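Local coordinates for protein phospholipase C-beta (PLC-beta) (Sepia officinalis, PDB 3QR0) that belongs to the beta family of phospholipases C, joining a PH domain, EF-hand-like modules, an X/Y TIM-type barrel that holds a calcium ion, and a C2 domain, at residues Lys48-Tyr53 with Leu144-Lys149; Asp66-Arg71 with Trp155-Phe160; Asn311-Met316 with His747-Asn752. One frame throughout, in Å; residues are numbered along the deposited sequence.

The three contacts lie where the PH domain, the EF-hand-like region and the C2 domain come together. Contacts 1 and 2 have centres about 5 Å apart and interlock along the chain: segments 48-53, 66-71, 144-149 and 155-160 alternate between them. Both reach the seven-stranded PH sheet, and their later segments bring in the successive helices 144-147 and 151-165. Contact 3, formed by 311-316 and 747-752, follows both in sequence, its centre about 14 Å from contact 1 and 16 Å from contact 2. Asn148 of contact 1 bonds Asn312 of contact 3, so residues far apart in sequence meet at one buried junction of several domains.

Contact 1: residues Lys48-Tyr53 with Leu144-Lys149; sequences KGYFLY and LLSLNK
The ring of Tyr50 meets two side chains of 144-149: Lys149, whose CE lies obliquely 3.9 Å from Tyr50 CE1, and Ser146, whose OG in the conformer given lies at the ring edge, near its plane. Over one face of the ring, toward the rim, stands the carbonyl oxygen of Lys48. The contact belongs to a PH domain: Tyr50 sits in the turn just before strand 51-54 of the seven-stranded antiparallel sheet, and 144-149 comprises the short helix 144-147, which follows the long helix 127-141, and the two residues after it. Because Ser146 is modelled in two conformers, the 3.3 Å approach of its OG to Tyr50 CE1 and the water bridging OG to Gly49 O are doubtful. The lysine contact is made by methylenes, with Lys149 CD 3.6 Å from Tyr50 OH. With CG between backbone N and carbonyl carbon (chi1 65°) and a final bend (chi4 -58°), the lysine chain crosses the tyrosine side chain at a slant and folds back over its own helix end. There Lys149 NZ bonds Ser146 O at 2.7 Å and also pairs with Glu154 in a salt bridge, so the buried ammonium has two partners while its carbon chain packs on the ring. On the sheet side, Asp46 OD2 accepts from the backbone N of both Tyr50 and Phe51. Where the helix ends, Asn148 ND2 donates to Leu144 O at 2.8 Å with a fairly straight N-H (160°), the carbonyl oxygen lying near the plane of its amide.

Contact 2: residues Asp66-Arg71 with Trp155-Phe160; sequences DLAYVR and WEKLYF
Lys157 NZ and Asp66 OD1 form a salt bridge of 2.7 Å, in which the ammonium meets OD1 on its syn side, 21° out of the carboxylate plane. Asp66 OD2 stays at 3.5 Å from Lys157 NZ, so the grip is one-sided. The lysine reaches across from its helix with every torsion near anti, including chi1 at 175°, and meets the aspartate side chain at about a right angle. Beside the ammonium, the methyl CB of Ala68 packs 3.7 Å from Lys157 NZ. Asp66 OD1 also accepts from Ala68 N at 2.9 Å, on the anti side, so this one oxygen takes two donors, which probably restricts the rotation of the carboxylate. Ala68 CB also lies over the centre of the Tyr69 ring, 4.0 Å above its plane. Phe51 of strand 51-54 touches both Asp66 and Lys157. Ala68 O and Val70 O both accept from Arg756 NH1. Asp66 OD1 accepting from the backbone N two residues on makes an Asx turn, here at the end of a PH-domain strand and tied by its acid to helix 151-165, whose residues 155-160 belong to the EF-hand-like family region.

Contact 3: residues Asn311-Met316 with His747-Asn752; sequences NNLTPM and HVPLRN
Apolar packing across this contact rests on one branch of Leu313: its CD2 lies 3.8 Å from Val748 CG1, with Val748 CG2 and Pro749 CD also close by. CG of the leucine stands between its backbone N and carbonyl carbon (chi1 82°), and with chi2 at 79° CD2 is turned onto the strand, meeting the fork of the valine. The same methyl lies 3.6 Å from His747 O. Polar contact is relayed by two waters at that carbonyl. One accepts from Leu313 N at 3.0 Å and can donate to His747 O; the other can donate to His747 O and also to Asn311 O, at 2.7 Å. Acceptors outnumber protons around these waters, so their donations need not all be made at once. Within 311-316, Asn312 OD1 accepts from Thr314 N at 2.9 Å, an Asx turn that spans Leu313, whose CB points toward the strand. Asn312 ND2 bonds Glu309 OE1 and Asn148 O, linking the loop to the PH domain. His747 ND1 is hydrogen-bonded to Leu306 O, in helix 299-307, and Arg751 NH1 forms a salt bridge with Glu615. The loop 311-316 runs from helix 299-307 to helix 316-319, with Pro315 at the N-cap of the latter. Strand 746-751 is an outer strand of one C2 sheet, paired with 761-771, and Leu313 also touches Arg734 and Met736 on strand 730-737 of the other sheet.

Contact 1: residues Lys48-Tyr53 with Leu144-Lys149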
loop_
_atom_site.group_PDB
_atom_site.type_symbol
_atom_site.label_atom_id
_atom_site.label_comp_id
_atom_site.label_asym_id
_atom_site.label_seq_id
_atom_site.Cartn_x
_atom_site.Cartn_y
_atom_site.Cartn_z
ATOM N N LYS A 48 -8.577 -7.712 -19.906
ATOM C CA LYS A 48 -8.576 -6.632 -18.904
ATOM C C LYS A 48 -7.283 -6.534 -18.095
ATOM O O LYS A 48 -7.177 -5.677 -17.223
ATOM C CB LYS A 48 -9.757 -6.797 -17.938
ATOM C CG LYS A 48 -11.124 -6.737 -18.611
ATOM C CD LYS A 48 -11.369 -5.389 -19.263
ATOM C CE LYS A 48 -12.854 -5.136 -19.498
ATOM N NZ LYS A 48 -13.117 -3.734 -19.913
ATOM N N GLY A 49 -6.309 -7.401 -18.374
ATOM C CA GLY A 49 -5.035 -7.389 -17.659
ATOM C C GLY A 49 -5.133 -7.787 -16.190
ATOM O O GLY A 49 -4.496 -7.172 -15.334
ATOM N N TYR A 50 -5.924 -8.818 -15.895
ATOM C CA TYR A 50 -6.108 -9.291 -14.515
ATOM C C TYR A 50 -5.413 -10.609 -14.206
ATOM O O TYR A 50 -5.070 -10.863 -13.049
ATOM C CB TYR A 50 -7.594 -9.446 -14.189
ATOM C CG TYR A 50 -8.376 -8.153 -14.208
ATOM C CD1 TYR A 50 -7.815 -6.962 -13.734
ATOM C CD2 TYR A 50 -9.683 -8.119 -14.670
ATOM C CE1 TYR A 50 -8.529 -5.780 -13.739
ATOM C CE2 TYR A 50 -10.411 -6.932 -14.672
ATOM C CZ TYR A 50 -9.824 -5.769 -14.203
ATOM O OH TYR A 50 -10.520 -4.583 -14.196
ATOM N N PHE A 51 -5.231 -11.447 -15.227
ATOM C CA PHE A 51 -4.663 -12.780 -15.058
ATOM C C PHE A 51 -3.651 -13.099 -16.137
ATOM O O PHE A 51 -3.830 -12.711 -17.291
ATOM C CB PHE A 51 -5.762 -13.845 -15.144
ATOM C CG PHE A 51 -6.832 -13.709 -14.105
ATOM C CD1 PHE A 51 -6.625 -14.170 -12.816
ATOM C CD2 PHE A 51 -8.060 -13.142 -14.424
ATOM C CE1 PHE A 51 -7.619 -14.048 -11.844
ATOM C CE2 PHE A 51 -9.058 -13.013 -13.461
ATOM C CZ PHE A 51 -8.839 -13.470 -12.173
ATOM N N LEU A 52 -2.588 -13.795 -15.742
ATOM C CA LEU A 52 -1.792 -14.600 -16.657
ATOM C C LEU A 52 -2.360 -16.006 -16.572
ATOM O O LEU A 52 -2.651 -16.484 -15.475
ATOM C CB LEU A 52 -0.328 -14.646 -16.221
ATOM C CG LEU A 52 0.501 -13.376 -16.374
ATOM C CD1 LEU A 52 1.884 -13.582 -15.771
ATOM C CD2 LEU A 52 0.602 -13.020 -17.831
ATOM N N TYR A 53 -2.527 -16.672 -17.708
ATOM C CA TYR A 53 -3.033 -18.043 -17.681
ATOM C C TYR A 53 -2.433 -18.898 -18.786
ATOM O O TYR A 53 -1.962 -18.383 -19.806
ATOM C CB TYR A 53 -4.569 -18.072 -17.717
ATOM C CG TYR A 53 -5.219 -17.617 -19.011
ATOM C CD1 TYR A 53 -5.675 -18.541 -19.944
ATOM C CD2 TYR A 53 -5.401 -16.263 -19.286
ATOM C CE1 TYR A 53 -6.291 -18.130 -21.128
ATOM C CE2 TYR A 53 -6.013 -15.840 -20.468
ATOM C CZ TYR A 53 -6.457 -16.781 -21.381
ATOM O OH TYR A 53 -7.057 -16.375 -22.554
ATOM N N LEU A 144 -2.827 1.326 -10.705
ATOM C CA LEU A 144 -3.560 1.844 -9.550
ATOM C C LEU A 144 -5.079 1.796 -9.716
ATOM O O LEU A 144 -5.798 1.544 -8.751
ATOM C CB LEU A 144 -3.103 3.270 -9.213
ATOM C CG LEU A 144 -1.676 3.344 -8.664
ATOM C CD1 LEU A 144 -1.237 4.799 -8.487
ATOM C CD2 LEU A 144 -1.561 2.566 -7.349
ATOM N N LEU A 145 -5.574 2.025 -10.928
ATOM C CA LEU A 145 -7.008 1.890 -11.165
ATOM C C LEU A 145 -7.480 0.458 -10.927
ATOM O O LEU A 145 -8.500 0.254 -10.278
ATOM C CB LEU A 145 -7.388 2.351 -12.570
ATOM C CG LEU A 145 -7.334 3.858 -12.775
ATOM C CD1 LEU A 145 -7.635 4.206 -14.224
ATOM C CD2 LEU A 145 -8.312 4.555 -11.822
ATOM N N SER A 146 -6.737 -0.517 -11.448
ATOM C CA SER A 146 -7.067 -1.932 -11.261
ATOM C C SER A 146 -7.033 -2.314 -9.783
ATOM O O SER A 146 -7.933 -2.994 -9.285
ATOM C CB SER A 146 -6.094 -2.818 -12.046
ATOM O OG SER A 146 -6.385 -4.189 -11.852
ATOM N N LEU A 147 -5.997 -1.856 -9.087
ATOM C CA LEU A 147 -5.838 -2.103 -7.658
ATOM C C LEU A 147 -6.912 -1.441 -6.780
ATOM O O LEU A 147 -7.125 -1.871 -5.647
ATOM C CB LEU A 147 -4.453 -1.634 -7.204
ATOM C CG LEU A 147 -3.280 -2.453 -7.745
ATOM C CD1 LEU A 147 -1.957 -1.782 -7.364
ATOM C CD2 LEU A 147 -3.342 -3.895 -7.240
ATOM N N ASN A 148 -7.576 -0.411 -7.302
ATOM C CA ASN A 148 -8.596 0.332 -6.555
ATOM C C ASN A 148 -10.030 0.168 -7.050
ATOM O O ASN A 148 -10.913 0.930 -6.644
ATOM C CB ASN A 148 -8.236 1.816 -6.559
ATOM C CG ASN A 148 -7.140 2.136 -5.587
ATOM O OD1 ASN A 148 -7.414 2.517 -4.462
ATOM N ND2 ASN A 148 -5.891 1.949 -5.999
ATOM N N LYS A 149 -10.286 -0.828 -7.892
ATOM C CA LYS A 149 -11.613 -0.956 -8.480
ATOM C C LYS A 149 -12.674 -1.326 -7.441
ATOM O O LYS A 149 -12.382 -1.964 -6.422
ATOM C CB LYS A 149 -11.621 -1.927 -9.669
ATOM C CG LYS A 149 -11.319 -3.365 -9.352
ATOM C CD LYS A 149 -11.038 -4.134 -10.643
ATOM C CE LYS A 149 -10.405 -5.477 -10.383
ATOM N NZ LYS A 149 -9.130 -5.362 -9.621
HETATM O O HOH W 1 -4.354 -5.155 -13.671
#

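Contact 2: residues Asp66-Arg71 with Trp155-Phe160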
loop_
_atom_site.group_PDB
_atom_site.type_symbol
_atom_site.label_atom_id
_atom_site.label_comp_id
_atom_site.label_asym_id
_atom_site.label_seq_id
_atom_site.Cartn_x
_atom_site.Cartn_y
_atom_site.Cartn_z
ATOM N N ASP A 66 -2.920 -14.650 -10.574
ATOM C CA ASP A 66 -3.717 -13.454 -10.334
ATOM C C ASP A 66 -2.737 -12.298 -10.210
ATOM O O ASP A 66 -1.932 -12.259 -9.274
ATOM C CB ASP A 66 -4.528 -13.631 -9.045
ATOM C CG ASP A 66 -5.508 -12.496 -8.788
ATOM O OD1 ASP A 66 -5.270 -11.363 -9.240
ATOM O OD2 ASP A 66 -6.524 -12.744 -8.104
ATOM N N LEU A 67 -2.806 -11.359 -11.153
ATOM C CA LEU A 67 -1.847 -10.256 -11.202
ATOM C C LEU A 67 -1.948 -9.321 -9.988
ATOM O O LEU A 67 -1.039 -8.524 -9.748
ATOM C CB LEU A 67 -1.999 -9.462 -12.500
ATOM C CG LEU A 67 -1.650 -10.214 -13.788
ATOM C CD1 LEU A 67 -1.754 -9.288 -14.985
ATOM C CD2 LEU A 67 -0.255 -10.831 -13.717
ATOM N N ALA A 68 -3.031 -9.444 -9.220
ATOM C CA ALA A 68 -3.174 -8.742 -7.943
ATOM C C ALA A 68 -2.047 -9.066 -6.951
ATOM O O ALA A 68 -1.772 -8.271 -6.060
ATOM C CB ALA A 68 -4.523 -9.055 -7.314
ATOM N N TYR A 69 -1.413 -10.228 -7.096
ATOM C CA TYR A 69 -0.339 -10.635 -6.188
ATOM C C TYR A 69 1.024 -10.773 -6.877
ATOM O O TYR A 69 1.986 -11.226 -6.266
ATOM C CB TYR A 69 -0.755 -11.915 -5.466
ATOM C CG TYR A 69 -2.160 -11.793 -4.906
ATOM C CD1 TYR A 69 -2.462 -10.821 -3.956
ATOM C CD2 TYR A 69 -3.191 -12.613 -5.356
ATOM C CE1 TYR A 69 -3.750 -10.675 -3.461
ATOM C CE2 TYR A 69 -4.485 -12.475 -4.866
ATOM C CZ TYR A 69 -4.757 -11.507 -3.920
ATOM O OH TYR A 69 -6.034 -11.369 -3.426
ATOM N N VAL A 70 1.111 -10.357 -8.139
ATOM C CA VAL A 70 2.392 -10.340 -8.841
ATOM C C VAL A 70 3.201 -9.151 -8.326
ATOM O O VAL A 70 2.685 -8.034 -8.217
ATOM C CB VAL A 70 2.219 -10.285 -10.374
ATOM C CG1 VAL A 70 3.522 -9.871 -11.051
ATOM C CG2 VAL A 70 1.742 -11.647 -10.891
ATOM N N ARG A 71 4.457 -9.415 -7.980
ATOM C CA ARG A 71 5.327 -8.422 -7.345
ATOM C C ARG A 71 6.350 -7.855 -8.307
ATOM O O ARG A 71 6.664 -6.666 -8.274
ATOM C CB ARG A 71 6.042 -9.055 -6.148
ATOM C CG ARG A 71 5.098 -9.534 -5.055
ATOM C CD ARG A 71 4.397 -8.382 -4.382
ATOM N NE ARG A 71 3.318 -8.816 -3.498
ATOM C CZ ARG A 71 2.641 -8.013 -2.681
ATOM N NH1 ARG A 71 2.926 -6.718 -2.608
ATOM N NH2 ARG A 71 1.677 -8.511 -1.922
ATOM N N TRP A 155 -16.377 -8.042 -9.732
ATOM C CA TRP A 155 -17.330 -8.988 -10.290
ATOM C C TRP A 155 -16.994 -9.223 -11.763
ATOM O O TRP A 155 -17.054 -10.355 -12.239
ATOM C CB TRP A 155 -18.754 -8.458 -10.129
ATOM C CG TRP A 155 -19.816 -9.498 -10.276
ATOM C CD1 TRP A 155 -20.820 -9.517 -11.199
ATOM C CD2 TRP A 155 -19.987 -10.666 -9.470
ATOM N NE1 TRP A 155 -21.607 -10.629 -11.019
ATOM C CE2 TRP A 155 -21.117 -11.353 -9.965
ATOM C CE3 TRP A 155 -19.292 -11.204 -8.381
ATOM C CZ2 TRP A 155 -21.573 -12.547 -9.408
ATOM C CZ3 TRP A 155 -19.748 -12.392 -7.821
ATOM C CH2 TRP A 155 -20.880 -13.050 -8.341
ATOM N N GLU A 156 -16.628 -8.153 -12.465
ATOM C CA GLU A 156 -16.197 -8.241 -13.859
ATOM C C GLU A 156 -14.882 -9.027 -14.011
ATOM O O GLU A 156 -14.711 -9.767 -14.977
ATOM C CB GLU A 156 -16.058 -6.841 -14.468
ATOM C CG GLU A 156 -15.841 -6.837 -15.975
ATOM C CD GLU A 156 -15.577 -5.447 -16.533
ATOM O OE1 GLU A 156 -14.833 -4.667 -15.899
ATOM O OE2 GLU A 156 -16.098 -5.142 -17.620
ATOM N N LYS A 157 -13.962 -8.863 -13.066
ATOM C CA LYS A 157 -12.735 -9.670 -13.020
ATOM C C LYS A 157 -13.048 -11.169 -12.954
ATOM O O LYS A 157 -12.479 -11.968 -13.708
ATOM C CB LYS A 157 -11.874 -9.266 -11.823
ATOM C CG LYS A 157 -10.642 -10.128 -11.611
ATOM C CD LYS A 157 -9.623 -9.435 -10.717
ATOM C CE LYS A 157 -8.497 -10.382 -10.324
ATOM N NZ LYS A 157 -7.418 -9.681 -9.567
ATOM N N LEU A 158 -13.959 -11.539 -12.058
ATOM C CA LEU A 158 -14.436 -12.914 -11.961
ATOM C C LEU A 158 -15.076 -13.358 -13.277
ATOM O O LEU A 158 -14.859 -14.491 -13.727
ATOM C CB LEU A 158 -15.442 -13.056 -10.810
ATOM C CG LEU A 158 -16.101 -14.420 -10.608
ATOM C CD1 LEU A 158 -15.049 -15.497 -10.361
ATOM C CD2 LEU A 158 -17.096 -14.367 -9.462
ATOM N N TYR A 159 -15.866 -12.471 -13.884
ATOM C CA TYR A 159 -16.497 -12.753 -15.175
ATOM C C TYR A 159 -15.446 -13.073 -16.239
ATOM O O TYR A 159 -15.599 -14.028 -17.004
ATOM C CB TYR A 159 -17.368 -11.575 -15.639
ATOM C CG TYR A 159 -17.953 -11.758 -17.022
ATOM C CD1 TYR A 159 -19.117 -12.488 -17.210
ATOM C CD2 TYR A 159 -17.329 -11.214 -18.144
ATOM C CE1 TYR A 159 -19.655 -12.673 -18.483
ATOM C CE2 TYR A 159 -17.860 -11.390 -19.424
ATOM C CZ TYR A 159 -19.023 -12.120 -19.582
ATOM O OH TYR A 159 -19.558 -12.304 -20.833
ATOM N N PHE A 160 -14.386 -12.273 -16.289
ATOM C CA PHE A 160 -13.324 -12.502 -17.271
ATOM C C PHE A 160 -12.500 -13.750 -16.970
ATOM O O PHE A 160 -12.016 -14.409 -17.897
ATOM C CB PHE A 160 -12.436 -11.271 -17.431
ATOM C CG PHE A 160 -12.954 -10.304 -18.447
ATOM C CD1 PHE A 160 -13.852 -9.306 -18.085
ATOM C CD2 PHE A 160 -12.584 -10.417 -19.779
ATOM C CE1 PHE A 160 -14.349 -8.416 -19.027
ATOM C CE2 PHE A 160 -13.076 -9.525 -20.731
ATOM C CZ PHE A 160 -13.963 -8.526 -20.351
#

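Contact 3: residues Asn311-Met316 with His747-Asn752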
loop_
_atom_site.group_PDB
_atom_site.type_symbol
_atom_site.label_atom_id
_atom_site.label_comp_id
_atom_site.label_asym_id
_atom_site.label_seq_id
_atom_site.Cartn_x
_atom_site.Cartn_y
_atom_site.Cartn_z
ATOM N N ASN A 311 -19.219 5.320 -8.049
ATOM C CA ASN A 311 -19.292 5.375 -6.590
ATOM C C ASN A 311 -18.038 4.862 -5.879
ATOM O O ASN A 311 -18.079 4.581 -4.683
ATOM C CB ASN A 311 -20.513 4.595 -6.083
ATOM C CG ASN A 311 -20.936 5.028 -4.680
ATOM O OD1 ASN A 311 -20.986 6.221 -4.389
ATOM N ND2 ASN A 311 -21.214 4.060 -3.807
ATOM N N ASN A 312 -16.926 4.760 -6.605
ATOM C CA ASN A 312 -15.648 4.345 -6.014
ATOM C C ASN A 312 -15.280 5.253 -4.838
ATOM O O ASN A 312 -15.302 6.485 -4.954
ATOM C CB ASN A 312 -14.535 4.347 -7.081
ATOM C CG ASN A 312 -13.304 3.525 -6.669
ATOM O OD1 ASN A 312 -12.809 3.644 -5.556
ATOM N ND2 ASN A 312 -12.803 2.711 -7.586
ATOM N N LEU A 313 -14.958 4.641 -3.701
ATOM C CA LEU A 313 -14.608 5.399 -2.500
ATOM C C LEU A 313 -13.283 6.157 -2.654
ATOM O O LEU A 313 -13.078 7.182 -2.015
ATOM C CB LEU A 313 -14.560 4.478 -1.272
ATOM C CG LEU A 313 -13.286 3.663 -1.037
ATOM C CD1 LEU A 313 -12.184 4.521 -0.405
ATOM C CD2 LEU A 313 -13.583 2.470 -0.150
ATOM N N THR A 314 -12.395 5.657 -3.510
ATOM C CA THR A 314 -11.066 6.245 -3.675
ATOM C C THR A 314 -11.127 7.594 -4.405
ATOM O O THR A 314 -11.653 7.664 -5.516
ATOM C CB THR A 314 -10.139 5.296 -4.456
ATOM O OG1 THR A 314 -10.066 4.036 -3.777
ATOM C CG2 THR A 314 -8.735 5.891 -4.590
ATOM N N PRO A 315 -10.606 8.670 -3.772
ATOM C CA PRO A 315 -10.530 9.979 -4.437
ATOM C C PRO A 315 -9.438 9.976 -5.500
ATOM O O PRO A 315 -8.247 9.934 -5.177
ATOM C CB PRO A 315 -10.205 10.949 -3.299
ATOM C CG PRO A 315 -9.615 10.109 -2.216
ATOM C CD PRO A 315 -10.134 8.722 -2.375
ATOM N N MET A 316 -9.851 10.003 -6.760
ATOM C CA MET A 316 -8.921 9.819 -7.872
ATOM C C MET A 316 -7.865 10.924 -7.954
ATOM O O MET A 316 -6.721 10.645 -8.301
ATOM C CB MET A 316 -9.683 9.676 -9.197
ATOM C CG MET A 316 -10.447 8.358 -9.307
ATOM S SD MET A 316 -9.352 6.907 -9.296
ATOM C CE MET A 316 -10.454 5.630 -8.674
ATOM N N HIS A 747 -19.297 0.865 -0.959
ATOM C CA HIS A 747 -18.628 -0.426 -0.870
ATOM C C HIS A 747 -17.150 -0.173 -0.641
ATOM O O HIS A 747 -16.562 0.740 -1.224
ATOM C CB HIS A 747 -18.839 -1.268 -2.127
ATOM C CG HIS A 747 -20.238 -1.769 -2.274
ATOM N ND1 HIS A 747 -21.231 -1.024 -2.872
ATOM C CD2 HIS A 747 -20.816 -2.928 -1.883
ATOM C CE1 HIS A 747 -22.361 -1.708 -2.850
ATOM N NE2 HIS A 747 -22.137 -2.866 -2.258
ATOM N N VAL A 748 -16.556 -0.995 0.214
ATOM C CA VAL A 748 -15.172 -0.839 0.626
ATOM C C VAL A 748 -14.437 -2.151 0.352
ATOM O O VAL A 748 -14.381 -3.018 1.224
ATOM C CB VAL A 748 -15.097 -0.492 2.135
ATOM C CG1 VAL A 748 -13.662 -0.184 2.550
ATOM C CG2 VAL A 748 -16.009 0.682 2.459
ATOM N N PRO A 749 -13.909 -2.322 -0.878
ATOM C CA PRO A 749 -13.112 -3.518 -1.151
ATOM C C PRO A 749 -11.958 -3.644 -0.166
ATOM O O PRO A 749 -11.244 -2.669 0.091
ATOM C CB PRO A 749 -12.606 -3.291 -2.580
ATOM C CG PRO A 749 -13.645 -2.396 -3.195
ATOM C CD PRO A 749 -14.092 -1.495 -2.086
ATOM N N LEU A 750 -11.801 -4.832 0.398
ATOM C CA LEU A 750 -10.795 -5.063 1.426
ATOM C C LEU A 750 -9.418 -5.393 0.852
ATOM O O LEU A 750 -9.292 -5.942 -0.245
ATOM C CB LEU A 750 -11.250 -6.184 2.354
ATOM C CG LEU A 750 -12.521 -5.900 3.146
ATOM C CD1 LEU A 750 -12.954 -7.154 3.919
ATOM C CD2 LEU A 750 -12.311 -4.726 4.100
ATOM N N ARG A 751 -8.395 -5.053 1.629
ATOM C CA ARG A 751 -7.000 -5.271 1.289
ATOM C C ARG A 751 -6.353 -6.192 2.309
ATOM O O ARG A 751 -6.798 -6.269 3.467
ATOM C CB ARG A 751 -6.256 -3.938 1.304
ATOM C CG ARG A 751 -6.871 -2.884 0.411
ATOM C CD ARG A 751 -6.567 -3.180 -1.030
ATOM N NE ARG A 751 -7.190 -2.228 -1.946
ATOM C CZ ARG A 751 -6.803 -0.965 -2.116
ATOM N NH1 ARG A 751 -5.798 -0.449 -1.417
ATOM N NH2 ARG A 751 -7.440 -0.204 -2.995
ATOM N N ASN A 752 -5.312 -6.905 1.885
ATOM C CA ASN A 752 -4.517 -7.684 2.826
ATOM C C ASN A 752 -3.503 -6.766 3.516
ATOM O O ASN A 752 -3.549 -5.547 3.336
ATOM C CB ASN A 752 -3.882 -8.926 2.168
ATOM C CG ASN A 752 -2.882 -8.600 1.074
ATOM O OD1 ASN A 752 -2.308 -7.512 1.017
ATOM N ND2 ASN A 752 -2.660 -9.571 0.192
HETATM O O HOH W 2 -18.275 2.326 -3.176
HETATM O O HOH W 3 -14.877 1.642 -3.639
#